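Local coordinates for glutamine synthetase (Streptomyces coelicolor, PDB 4BAX), which is a glutamine synthetase, a two-domain enzyme that joins a beta-Grasp domain to a catalytic domain, here in an assembly of ten chains, at residues Asn92-Leu97 and Asp322-Thr327; Ala96-Ser101 and Ala189-Ser194; Val176-Trp181 and Gly224-Ala229; Gly230-Phe235 and Glu313-Asn318. One frame throughout, in Å; residues are numbered along the deposited sequence.

Interaction 1. Residues Asn92-Leu97 and Asp322-Thr327; sequences NTRAAL and DPYVVT
Tyr-324 is the centre of this contact between the first turns of two helices. Its CG lies anti to the carbonyl carbon (chi1 -69°), which sends the ring toward 92-97. Arg-94 crosses one face of that ring. Its CG is 3.7 Å from the centroid of the Tyr-324 ring, a CH-pi contact 30° off the ring normal. The Arg-94 chain leaves with CG anti to the backbone N (chi1 -154°) and stays extended from CG to NE. The guanidinium therefore passes beyond the ring and stands nearly perpendicular to it, with Tyr-324 OH at its edge. Both polar tips go to Asp-195 of helix 190-210: Arg-94 NH2 in a salt bridge, Tyr-324 OH in a hydrogen bond.

Leu-97 CD2 meets the edge of the Tyr-324 ring, 4.0 Å from Tyr-324 CD1. The same methyl lies near the hydroxyl of Thr-327, which donates to Pro-323 O one turn back (OG1 to O 2.6 Å), in the carbonyl plane and on a lone pair.

One hydrogen bond joins the segments. Thr-93 OG1 donates to Asp-322 OD2 at 2.9 Å, tip to tip, from above the carboxylate plane. Asp-322 is the N-cap of helix 323-341, and its OD1 takes the N-H of Tyr-324 (3.0 Å from N). Asn-92, before the turn into helix 94-103, also caps: its OD1 accepts from Ala-95 N at 3.0 Å. The arrangement is typical of helix N-termini capped by Asp and Asn side chains, here two of them packed together at the start of helices 94-103 and 323-341.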
loop_
_atom_site.group_PDB
_atom_site.type_symbol
_atom_site.label_atom_id
_atom_site.label_comp_id
_atom_site.label_asym_id
_atom_site.label_seq_id
_atom_site.Cartn_x
_atom_site.Cartn_y
_atom_site.Cartn_z
ATOM N N ASN A 92 -6.657 31.091 37.766
ATOM C CA ASN A 92 -5.456 30.921 38.592
ATOM C C ASN A 92 -5.757 30.107 39.853
ATOM O O ASN A 92 -6.559 30.536 40.670
ATOM C CB ASN A 92 -4.884 32.295 38.938
ATOM C CG ASN A 92 -3.549 32.230 39.681
ATOM O OD1 ASN A 92 -3.263 31.283 40.422
ATOM N ND2 ASN A 92 -2.746 33.268 39.515
ATOM N N THR A 93 -5.124 28.935 39.985
ATOM C CA THR A 93 -5.346 28.031 41.130
ATOM C C THR A 93 -4.124 27.957 42.010
ATOM O O THR A 93 -4.169 27.409 43.127
ATOM C CB THR A 93 -5.740 26.586 40.693
ATOM O OG1 THR A 93 -4.673 25.993 39.935
ATOM C CG2 THR A 93 -7.050 26.582 39.895
ATOM N N ARG A 94 -3.036 28.539 41.506
ATOM C CA ARG A 94 -1.791 28.639 42.265
ATOM C C ARG A 94 -1.935 29.572 43.445
ATOM O O ARG A 94 -1.441 29.268 44.530
ATOM C CB ARG A 94 -0.645 29.099 41.360
ATOM C CG ARG A 94 0.705 28.651 41.822
ATOM C CD ARG A 94 1.800 29.494 41.221
ATOM N NE ARG A 94 3.114 29.028 41.655
ATOM C CZ ARG A 94 3.885 29.704 42.500
ATOM N NH1 ARG A 94 3.441 30.858 42.991
ATOM N NH2 ARG A 94 5.082 29.226 42.860
ATOM N N ALA A 95 -2.655 30.673 43.245
ATOM C CA ALA A 95 -2.741 31.722 44.256
ATOM C C ALA A 95 -3.406 31.217 45.536
ATOM O O ALA A 95 -3.027 31.631 46.633
ATOM C CB ALA A 95 -3.459 32.961 43.706
ATOM N N ALA A 96 -4.417 30.359 45.386
ATOM C CA ALA A 96 -5.071 29.753 46.542
ATOM C C ALA A 96 -4.115 28.855 47.319
ATOM O O ALA A 96 -4.040 28.940 48.554
ATOM C CB ALA A 96 -6.314 28.968 46.112
ATOM N N LEU A 97 -3.325 28.062 46.596
ATOM C CA LEU A 97 -2.335 27.194 47.237
ATOM C C LEU A 97 -1.287 28.044 47.962
ATOM O O LEU A 97 -0.816 27.663 49.033
ATOM C CB LEU A 97 -1.690 26.230 46.235
ATOM C CG LEU A 97 -0.537 25.392 46.808
ATOM C CD1 LEU A 97 -1.055 24.441 47.908
ATOM C CD2 LEU A 97 0.217 24.585 45.709
ATOM N N ASP A 322 -5.371 18.701 38.837
ATOM C CA ASP A 322 -4.510 19.874 38.954
ATOM C C ASP A 322 -3.736 19.728 40.265
ATOM O O ASP A 322 -4.343 19.670 41.342
ATOM C CB ASP A 322 -5.367 21.147 38.989
ATOM C CG ASP A 322 -4.537 22.440 38.929
ATOM O OD1 ASP A 322 -3.328 22.420 39.263
ATOM O OD2 ASP A 322 -5.103 23.488 38.545
ATOM N N PRO A 323 -2.394 19.703 40.187
ATOM C CA PRO A 323 -1.549 19.584 41.392
ATOM C C PRO A 323 -1.769 20.727 42.388
ATOM O O PRO A 323 -1.780 20.473 43.602
ATOM C CB PRO A 323 -0.109 19.590 40.838
ATOM C CG PRO A 323 -0.226 20.108 39.426
ATOM C CD PRO A 323 -1.602 19.696 38.945
ATOM N N TYR A 324 -2.043 21.931 41.882
ATOM C CA TYR A 324 -2.291 23.086 42.738
ATOM C C TYR A 324 -3.491 22.837 43.645
ATOM O O TYR A 324 -3.508 23.251 44.818
ATOM C CB TYR A 324 -2.552 24.349 41.890
ATOM C CG TYR A 324 -1.349 24.884 41.128
ATOM C CD1 TYR A 324 -0.116 25.034 41.745
ATOM C CD2 TYR A 324 -1.438 25.174 39.763
ATOM C CE1 TYR A 324 0.989 25.490 41.039
ATOM C CE2 TYR A 324 -0.333 25.635 39.051
ATOM C CZ TYR A 324 0.875 25.793 39.699
ATOM O OH TYR A 324 1.976 26.248 39.013
ATOM N N VAL A 325 -4.496 22.175 43.079
ATOM C CA VAL A 325 -5.719 21.852 43.797
ATOM C C VAL A 325 -5.597 20.708 44.826
ATOM O O VAL A 325 -5.954 20.880 45.994
ATOM C CB VAL A 325 -6.876 21.587 42.791
ATOM C CG1 VAL A 325 -8.158 21.198 43.508
ATOM C CG2 VAL A 325 -7.083 22.824 41.907
ATOM N N VAL A 326 -5.052 19.566 44.412
ATOM C CA VAL A 326 -4.935 18.426 45.321
ATOM C C VAL A 326 -4.023 18.761 46.499
ATOM O O VAL A 326 -4.330 18.426 47.650
ATOM C CB VAL A 326 -4.524 17.113 44.598
ATOM C CG1 VAL A 326 -3.175 17.257 43.849
ATOM C CG2 VAL A 326 -4.520 15.953 45.566
ATOM N N THR A 327 -2.942 19.485 46.216
ATOM C CA THR A 327 -2.034 19.907 47.281
ATOM C C THR A 327 -2.735 20.888 48.242
ATOM O O THR A 327 -2.649 20.723 49.468
ATOM C CB THR A 327 -0.713 20.562 46.732
ATOM O OG1 THR A 327 -1.016 21.614 45.804
ATOM C CG2 THR A 327 0.217 19.530 46.085
#

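Interaction 2. Residues Ala96-Ser101 and Ala189-Ser194; sequences ALAELS and APLEVS
Helices 94-103 and 190-210 run roughly antiparallel here. The axes of their short segments lie 10.4 Å apart, with 148° between the N-to-C directions.

Most of the contact is apolar. Leu-97 and Leu-191 lie alongside, pointing opposite ways, and their CD2 methyls meet at 3.8 Å. The other methyl of Leu-97, CD1, reaches the Pro-190 ring at CB, 4.0 Å away, and the two side chains cross at about a right angle. Leu-191 has CG anti to the carbonyl carbon (chi1 -72°), and this carries its methyls to the facing helix. Its CD1 then rests against the backbone of Ala-98, 4.1 Å from CA. Leu-191 thus puts one methyl on Leu-97 and the other on Ala-98 and Ser-101.

Serines border this apolar patch. Ser-101 OG sits 3.9 Å from Leu-191 CD1, a van der Waals contact. Ser-194 OG lies beside Leu-97 CD2 and turns its polar side back to its own helix, donating to Pro-190 O at 3.0 Å from above the carbonyl plane. Pro-190 O also accepts from Ser-194 N, so one carbonyl takes two donors of the same residue.

Behind the patch, Pro-190 packs on Phe-111 of strand 110-121. The arrangement is typical of an antiparallel helix pair joined by small and branched apolar side chains, with its second helix lying on the sheet of the catalytic domain.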
loop_
_atom_site.group_PDB
_atom_site.type_symbol
_atom_site.label_atom_id
_atom_site.label_comp_id
_atom_site.label_asym_id
_atom_site.label_seq_id
_atom_site.Cartn_x
_atom_site.Cartn_y
_atom_site.Cartn_z
ATOM N N ALA A 96 -4.417 30.359 45.386
ATOM C CA ALA A 96 -5.071 29.753 46.542
ATOM C C ALA A 96 -4.115 28.855 47.319
ATOM O O ALA A 96 -4.040 28.940 48.554
ATOM C CB ALA A 96 -6.314 28.968 46.112
ATOM N N LEU A 97 -3.325 28.062 46.596
ATOM C CA LEU A 97 -2.335 27.194 47.237
ATOM C C LEU A 97 -1.287 28.044 47.962
ATOM O O LEU A 97 -0.816 27.663 49.033
ATOM C CB LEU A 97 -1.690 26.230 46.235
ATOM C CG LEU A 97 -0.537 25.392 46.808
ATOM C CD1 LEU A 97 -1.055 24.441 47.908
ATOM C CD2 LEU A 97 0.217 24.585 45.709
ATOM N N ALA A 98 -0.917 29.185 47.379
ATOM C CA ALA A 98 0.089 30.059 47.987
ATOM C C ALA A 98 -0.390 30.579 49.353
ATOM O O ALA A 98 0.407 30.666 50.283
ATOM C CB ALA A 98 0.428 31.223 47.050
ATOM N N GLU A 99 -1.679 30.900 49.480
ATOM C CA GLU A 99 -2.238 31.341 50.770
ATOM C C GLU A 99 -2.190 30.241 51.815
ATOM O O GLU A 99 -1.753 30.483 52.941
ATOM C CB GLU A 99 -3.700 31.832 50.593
ATOM C CG GLU A 99 -3.976 33.193 49.865
ATOM C CD GLU A 99 -2.756 33.946 49.305
ATOM O OE1 GLU A 99 -1.671 33.952 49.919
ATOM O OE2 GLU A 99 -2.887 34.571 48.229
ATOM N N LEU A 100 -2.624 29.043 51.458
ATOM C CA LEU A 100 -2.611 27.941 52.409
ATOM C C LEU A 100 -1.207 27.452 52.767
ATOM O O LEU A 100 -0.945 27.045 53.905
ATOM C CB LEU A 100 -3.452 26.799 51.865
ATOM C CG LEU A 100 -4.861 27.014 52.420
ATOM C CD1 LEU A 100 -5.736 27.778 51.412
ATOM C CD2 LEU A 100 -5.442 25.703 52.811
ATOM N N SER A 101 -0.307 27.548 51.797
ATOM C CA SER A 101 1.073 27.157 51.974
ATOM C C SER A 101 1.724 28.038 53.040
ATOM O O SER A 101 2.378 27.539 53.958
ATOM C CB SER A 101 1.810 27.302 50.641
ATOM O OG SER A 101 3.112 26.766 50.676
ATOM N N ALA A 189 8.046 20.642 48.529
ATOM C CA ALA A 189 7.070 21.556 49.117
ATOM C C ALA A 189 5.921 21.780 48.110
ATOM O O ALA A 189 6.132 21.653 46.897
ATOM C CB ALA A 189 7.755 22.873 49.458
ATOM N N PRO A 190 4.721 22.151 48.600
ATOM C CA PRO A 190 3.508 22.138 47.757
ATOM C C PRO A 190 3.615 22.984 46.485
ATOM O O PRO A 190 3.295 22.506 45.393
ATOM C CB PRO A 190 2.427 22.723 48.682
ATOM C CG PRO A 190 2.904 22.441 50.070
ATOM C CD PRO A 190 4.419 22.444 50.018
ATOM N N LEU A 191 4.120 24.206 46.611
ATOM C CA LEU A 191 4.287 25.041 45.429
ATOM C C LEU A 191 5.356 24.503 44.491
ATOM O O LEU A 191 5.171 24.477 43.271
ATOM C CB LEU A 191 4.574 26.501 45.811
ATOM C CG LEU A 191 3.372 27.254 46.394
ATOM C CD1 LEU A 191 3.808 28.476 47.204
ATOM C CD2 LEU A 191 2.415 27.666 45.272
ATOM N N GLU A 192 6.461 24.040 45.066
ATOM C CA GLU A 192 7.551 23.522 44.260
ATOM C C GLU A 192 7.150 22.217 43.529
ATOM O O GLU A 192 7.454 22.029 42.343
ATOM C CB GLU A 192 8.824 23.346 45.101
ATOM C CG GLU A 192 10.102 23.123 44.282
ATOM C CD GLU A 192 10.585 24.353 43.492
ATOM O OE1 GLU A 192 9.950 25.433 43.578
ATOM O OE2 GLU A 192 11.589 24.222 42.745
ATOM N N VAL A 193 6.443 21.336 44.223
ATOM C CA VAL A 193 6.007 20.093 43.602
ATOM C C VAL A 193 5.006 20.294 42.470
ATOM O O VAL A 193 5.074 19.614 41.436
ATOM C CB VAL A 193 5.473 19.076 44.646
ATOM C CG1 VAL A 193 4.015 19.362 45.032
ATOM C CG2 VAL A 193 5.668 17.648 44.142
ATOM N N SER A 194 4.119 21.270 42.661
ATOM C CA SER A 194 3.064 21.582 41.715
ATOM C C SER A 194 3.617 22.224 40.467
ATOM O O SER A 194 3.220 21.874 39.345
ATOM C CB SER A 194 2.035 22.512 42.369
ATOM O OG SER A 194 1.212 21.857 43.319
#

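Interaction 3. Residues Val176-Trp181 and Gly224-Ala229; sequences VMPGQW and GDWNGA
Gln-180 and Asn-227 form the polar core of this contact. Gln-180 NE2 donates to the backbone O of Asn-227 at 3.1 Å, with an N-H...O angle of 156°. The acceptor lies in the Gln-180 amide plane, while the donor stands above the carbonyl plane. The other end of the amide, OE1, accepts from a water at 2.5 Å. That water in turn accepts from Asn-227 ND2 at 3.2 Å. Gln-180 therefore grips Asn-227 twice, once directly on the backbone and once through water to the side chain.

The Asn-227 amide also lies against Val-176: Asn-227 ND2 is 3.4 Å from Val-176 CB. Met-177 passes alongside, with SD 3.8 Å from Asn-227 O and near Trp-226 CB. Pro-178 CD lies 4.1 Å from Trp-226 CZ3.

Farther out, the backbone positions these groups. Met-177 to Gln-180 is a type II turn, closed by Gln-180 N to Met-177 O at 2.9 Å. Gly-179 supplies the positive phi of its third position. The Gln-180 side chain is extended, with CG anti to the backbone N, and NE2 has a second acceptor in Thr-118 OG1. Gln-137 OE1 accepts from Asn-227 N, and Phe-128 meets the Trp-226 ring edge-to-face. Val-176 packs on Ser-46 of a second subunit. The arrangement is typical of a beta turn leading into a sheet strand, here 180-188, with a long loop pinned beside it by a glutamine amide.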
loop_
_atom_site.group_PDB
_atom_site.type_symbol
_atom_site.label_atom_id
_atom_site.label_comp_id
_atom_site.label_asym_id
_atom_site.label_seq_id
_atom_site.Cartn_x
_atom_site.Cartn_y
_atom_site.Cartn_z
ATOM N N VAL A 176 0.575 -1.011 34.534
ATOM C CA VAL A 176 -0.196 -2.231 34.302
ATOM C C VAL A 176 -0.816 -2.331 32.893
ATOM O O VAL A 176 -0.802 -3.389 32.274
ATOM C CB VAL A 176 -1.303 -2.396 35.385
ATOM C CG1 VAL A 176 -2.216 -3.601 35.053
ATOM C CG2 VAL A 176 -0.677 -2.539 36.771
ATOM N N MET A 177 -1.353 -1.222 32.397
ATOM C CA MET A 177 -1.873 -1.151 31.039
ATOM C C MET A 177 -0.760 -0.951 30.006
ATOM O O MET A 177 0.203 -0.222 30.243
ATOM C CB MET A 177 -2.895 -0.024 30.937
ATOM C CG MET A 177 -3.721 -0.086 29.657
ATOM S SD MET A 177 -4.794 1.345 29.456
ATOM C CE MET A 177 -4.808 1.535 27.690
ATOM N N PRO A 178 -0.883 -1.611 28.846
ATOM C CA PRO A 178 0.131 -1.410 27.809
ATOM C C PRO A 178 0.211 0.030 27.319
ATOM O O PRO A 178 -0.820 0.623 26.989
ATOM C CB PRO A 178 -0.346 -2.334 26.671
ATOM C CG PRO A 178 -1.753 -2.682 26.994
ATOM C CD PRO A 178 -1.851 -2.658 28.474
ATOM N N GLY A 179 1.431 0.557 27.237
ATOM C CA GLY A 179 1.649 1.938 26.869
ATOM C C GLY A 179 1.348 2.898 27.998
ATOM O O GLY A 179 1.324 4.117 27.772
ATOM N N GLN A 180 1.139 2.358 29.204
ATOM C CA GLN A 180 0.901 3.179 30.384
ATOM C C GLN A 180 2.158 3.236 31.215
ATOM O O GLN A 180 2.820 2.214 31.452
ATOM C CB GLN A 180 -0.257 2.617 31.211
ATOM C CG GLN A 180 -0.946 3.619 32.142
ATOM C CD GLN A 180 -2.183 3.042 32.815
ATOM O OE1 GLN A 180 -2.098 2.134 33.653
ATOM N NE2 GLN A 180 -3.348 3.571 32.449
ATOM N N TRP A 181 2.457 4.451 31.675
ATOM C CA TRP A 181 3.705 4.726 32.362
ATOM C C TRP A 181 3.487 5.637 33.559
ATOM O O TRP A 181 2.425 6.275 33.698
ATOM C CB TRP A 181 4.700 5.375 31.397
ATOM C CG TRP A 181 5.156 4.488 30.281
ATOM C CD1 TRP A 181 4.527 4.296 29.088
ATOM C CD2 TRP A 181 6.330 3.671 30.251
ATOM N NE1 TRP A 181 5.239 3.415 28.310
ATOM C CE2 TRP A 181 6.353 3.020 29.001
ATOM C CE3 TRP A 181 7.369 3.435 31.152
ATOM C CZ2 TRP A 181 7.372 2.147 28.635
ATOM C CZ3 TRP A 181 8.385 2.563 30.779
ATOM C CH2 TRP A 181 8.379 1.937 29.533
ATOM N N GLY A 224 -13.502 -0.658 30.653
ATOM C CA GLY A 224 -13.386 -2.054 31.010
ATOM C C GLY A 224 -12.392 -2.376 32.105
ATOM O O GLY A 224 -12.140 -1.570 32.995
ATOM N N ASP A 225 -11.768 -3.537 31.995
ATOM C CA ASP A 225 -10.878 -4.000 33.046
ATOM C C ASP A 225 -9.478 -3.450 32.863
ATOM O O ASP A 225 -8.585 -3.726 33.665
ATOM C CB ASP A 225 -10.845 -5.524 33.074
ATOM C CG ASP A 225 -12.097 -6.109 33.695
ATOM O OD1 ASP A 225 -12.725 -5.415 34.534
ATOM O OD2 ASP A 225 -12.426 -7.277 33.382
ATOM N N TRP A 226 -9.286 -2.690 31.790
ATOM C CA TRP A 226 -8.020 -2.000 31.554
ATOM C C TRP A 226 -7.780 -0.925 32.618
ATOM O O TRP A 226 -8.679 -0.183 33.004
ATOM C CB TRP A 226 -7.977 -1.431 30.128
ATOM C CG TRP A 226 -8.257 -2.501 29.113
ATOM C CD1 TRP A 226 -9.455 -2.791 28.523
ATOM C CD2 TRP A 226 -7.321 -3.455 28.607
ATOM N NE1 TRP A 226 -9.314 -3.863 27.667
ATOM C CE2 TRP A 226 -8.012 -4.284 27.701
ATOM C CE3 TRP A 226 -5.968 -3.681 28.825
ATOM C CZ2 TRP A 226 -7.391 -5.320 27.023
ATOM C CZ3 TRP A 226 -5.354 -4.715 28.144
ATOM C CH2 TRP A 226 -6.064 -5.517 27.257
ATOM N N ASN A 227 -6.540 -0.843 33.076
ATOM C CA ASN A 227 -6.196 0.007 34.207
ATOM C C ASN A 227 -6.397 1.499 33.983
ATOM O O ASN A 227 -6.045 2.048 32.935
ATOM C CB ASN A 227 -4.764 -0.261 34.670
ATOM C CG ASN A 227 -4.712 -1.014 35.981
ATOM O OD1 ASN A 227 -5.483 -1.957 36.211
ATOM N ND2 ASN A 227 -3.780 -0.626 36.839
ATOM N N GLY A 228 -6.911 2.159 35.013
ATOM C CA GLY A 228 -7.028 3.604 35.005
ATOM C C GLY A 228 -5.696 4.298 35.255
ATOM O O GLY A 228 -4.715 3.671 35.679
ATOM N N ALA A 229 -5.645 5.589 34.941
ATOM C CA ALA A 229 -4.448 6.374 35.192
ATOM C C ALA A 229 -4.670 7.301 36.386
ATOM O O ALA A 229 -5.581 8.143 36.371
ATOM C CB ALA A 229 -4.039 7.158 33.927
HETATM O O HOH W 1 -1.912 1.832 36.142
#

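Interaction 4. Residues Gly230-Phe235 and Glu313-Asn318; sequences GAHTNF and EDRRPN
The His-232 side chain starts with CG anti to the carbonyl carbon (chi1 -72°), and this turns the ring over Arg-315. Its CB lies 3.9 Å from Asp-314 O. CG and ND1 come over the backbone of Arg-315, whose CA makes a CH-pi contact 3.8 Å from the His-232 ring centroid. CE1 is 3.3 Å from Arg-315 O. CD2 faces the Glu-313 carboxylate loosely, 4.1 Å from OE2. At the tip, NE2 sits over the centre of the Arg-315 guanidinium, 3.6 Å from CZ, with the two planes 61° apart. The arginine charge would probably disfavour the doubly protonated ring, though the Glu-313 carboxylate would offset this.

Glu-313 OE1 fixes the guanidinium in a salt bridge with Arg-315 NH1 (2.7 Å) and also binds Arg-299.

Along the backbone, Thr-233 and Asp-314 form an antiparallel hydrogen-bonded pair, Thr-233 N to Asp-314 O 3.0 Å and Asp-314 N to Thr-233 O 2.8 Å. Asp-314 OD1 accepts from Arg-316 N, and Arg-316 holds the carboxylate side-on; Tyr-267 OH also binds it. The arrangement is typical of an antiparallel strand pair, 231-236 with 312-314, ending in an Asx turn within the catalytic-domain sheet.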
loop_
_atom_site.group_PDB
_atom_site.type_symbol
_atom_site.label_atom_id
_atom_site.label_comp_id
_atom_site.label_asym_id
_atom_site.label_seq_id
_atom_site.Cartn_x
_atom_site.Cartn_y
_atom_site.Cartn_z
ATOM N N GLY A 230 -3.866 7.131 37.435
ATOM C CA GLY A 230 -3.990 7.993 38.602
ATOM C C GLY A 230 -2.832 8.957 38.839
ATOM O O GLY A 230 -1.850 8.949 38.087
ATOM N N ALA A 231 -2.973 9.787 39.879
ATOM C CA ALA A 231 -1.880 10.612 40.413
ATOM C C ALA A 231 -1.836 10.473 41.936
ATOM O O ALA A 231 -2.350 11.347 42.653
ATOM C CB ALA A 231 -2.043 12.096 40.008
ATOM N N HIS A 232 -1.322 9.338 42.424
ATOM C CA HIS A 232 -1.251 9.072 43.861
ATOM C C HIS A 232 -0.392 10.137 44.511
ATOM O O HIS A 232 0.696 10.462 44.010
ATOM C CB HIS A 232 -0.658 7.695 44.150
ATOM C CG HIS A 232 -1.567 6.557 43.803
ATOM N ND1 HIS A 232 -2.812 6.749 43.237
ATOM C CD2 HIS A 232 -1.433 5.220 43.973
ATOM C CE1 HIS A 232 -3.397 5.577 43.056
ATOM N NE2 HIS A 232 -2.582 4.634 43.498
ATOM N N THR A 233 -0.870 10.665 45.633
ATOM C CA THR A 233 -0.185 11.756 46.310
ATOM C C THR A 233 0.286 11.335 47.706
ATOM O O THR A 233 -0.491 10.856 48.538
ATOM C CB THR A 233 -1.073 13.001 46.382
ATOM O OG1 THR A 233 -1.544 13.312 45.063
ATOM C CG2 THR A 233 -0.281 14.173 46.930
ATOM N N ASN A 234 1.585 11.504 47.918
ATOM C CA ASN A 234 2.233 11.193 49.178
ATOM C C ASN A 234 2.390 12.470 49.978
ATOM O O ASN A 234 2.875 13.488 49.468
ATOM C CB ASN A 234 3.604 10.560 48.930
ATOM C CG ASN A 234 3.518 9.299 48.083
ATOM O OD1 ASN A 234 2.817 8.337 48.428
ATOM N ND2 ASN A 234 4.205 9.315 46.942
ATOM N N PHE A 235 1.977 12.402 51.236
ATOM C CA PHE A 235 1.920 13.589 52.063
ATOM C C PHE A 235 2.371 13.376 53.498
ATOM O O PHE A 235 2.014 12.367 54.119
ATOM C CB PHE A 235 0.506 14.147 52.041
ATOM C CG PHE A 235 0.236 15.118 53.129
ATOM C CD1 PHE A 235 0.726 16.405 53.064
ATOM C CD2 PHE A 235 -0.498 14.730 54.246
ATOM C CE1 PHE A 235 0.467 17.305 54.076
ATOM C CE2 PHE A 235 -0.755 15.627 55.269
ATOM C CZ PHE A 235 -0.274 16.918 55.183
ATOM N N GLU A 313 -0.544 7.903 51.875
ATOM C CA GLU A 313 -0.703 7.901 50.435
ATOM C C GLU A 313 -2.176 8.017 50.097
ATOM O O GLU A 313 -2.986 7.169 50.470
ATOM C CB GLU A 313 -0.127 6.608 49.854
ATOM C CG GLU A 313 -0.444 6.405 48.380
ATOM C CD GLU A 313 -0.036 5.023 47.887
ATOM O OE1 GLU A 313 -0.777 4.049 48.161
ATOM O OE2 GLU A 313 1.006 4.917 47.197
ATOM N N ASP A 314 -2.514 9.088 49.391
ATOM C CA ASP A 314 -3.866 9.281 48.913
ATOM C C ASP A 314 -3.972 8.709 47.510
ATOM O O ASP A 314 -3.357 9.238 46.571
ATOM C CB ASP A 314 -4.210 10.772 48.905
ATOM C CG ASP A 314 -5.698 11.033 48.688
ATOM O OD1 ASP A 314 -6.388 10.116 48.192
ATOM O OD2 ASP A 314 -6.187 12.150 48.997
ATOM N N ARG A 315 -4.749 7.629 47.376
ATOM C CA ARG A 315 -4.844 6.906 46.108
ATOM C C ARG A 315 -6.001 7.402 45.214
ATOM O O ARG A 315 -6.175 6.908 44.099
ATOM C CB ARG A 315 -4.978 5.405 46.376
ATOM C CG ARG A 315 -3.877 4.841 47.275
ATOM C CD ARG A 315 -4.132 3.379 47.647
ATOM N NE ARG A 315 -4.125 2.530 46.458
ATOM C CZ ARG A 315 -3.022 2.041 45.884
ATOM N NH1 ARG A 315 -1.822 2.282 46.413
ATOM N NH2 ARG A 315 -3.114 1.278 44.793
ATOM N N ARG A 316 -6.790 8.353 45.705
ATOM C CA ARG A 316 -7.933 8.898 44.953
ATOM C C ARG A 316 -7.660 9.831 43.734
ATOM O O ARG A 316 -8.417 9.774 42.768
ATOM C CB ARG A 316 -8.900 9.581 45.910
ATOM C CG ARG A 316 -9.545 8.630 46.895
ATOM C CD ARG A 316 -10.337 9.402 47.906
ATOM N NE ARG A 316 -9.425 10.209 48.712
ATOM C CZ ARG A 316 -9.822 11.183 49.526
ATOM N NH1 ARG A 316 -11.117 11.451 49.647
ATOM N NH2 ARG A 316 -8.928 11.880 50.230
ATOM N N PRO A 317 -6.628 10.694 43.772
ATOM C CA PRO A 317 -6.565 11.656 42.647
ATOM C C PRO A 317 -6.313 11.030 41.262
ATOM O O PRO A 317 -5.530 10.078 41.090
ATOM C CB PRO A 317 -5.415 12.606 43.043
ATOM C CG PRO A 317 -5.228 12.407 44.530
ATOM C CD PRO A 317 -5.582 10.956 44.785
ATOM N N ASN A 318 -7.026 11.561 40.270
ATOM C CA ASN A 318 -6.866 11.131 38.884
ATOM C C ASN A 318 -5.560 11.623 38.305
ATOM O O ASN A 318 -4.983 12.573 38.827
ATOM C CB ASN A 318 -7.976 11.717 38.040
ATOM C CG ASN A 318 -9.253 10.931 38.121
ATOM O OD1 ASN A 318 -9.376 9.951 38.890
ATOM N ND2 ASN A 318 -10.226 11.348 37.316
#

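Interactions 1 and 2 share Ala-96 and Leu-97 of helix 94-103, and their centres are 7 Å apart. Together they bring three helices together: 94-103, 190-210 and 323-341. Interactions 3 and 4 both reach the large mixed sheet, with centres 16 Å apart, and residues 224-229 run straight into 230-235. Val-326 links the two groups by packing on Pro-317 and Thr-233. Interaction 3 lies about 27 Å from interaction 1 and about 30 Å from interaction 2 between centres, on the opposite side of the chain's centre from both. Interaction 1 joins residues far apart in sequence, and both segments of interactions 3 and 4 fall between them. The late helix 323-341 is thus packed against early parts of the catalytic domain.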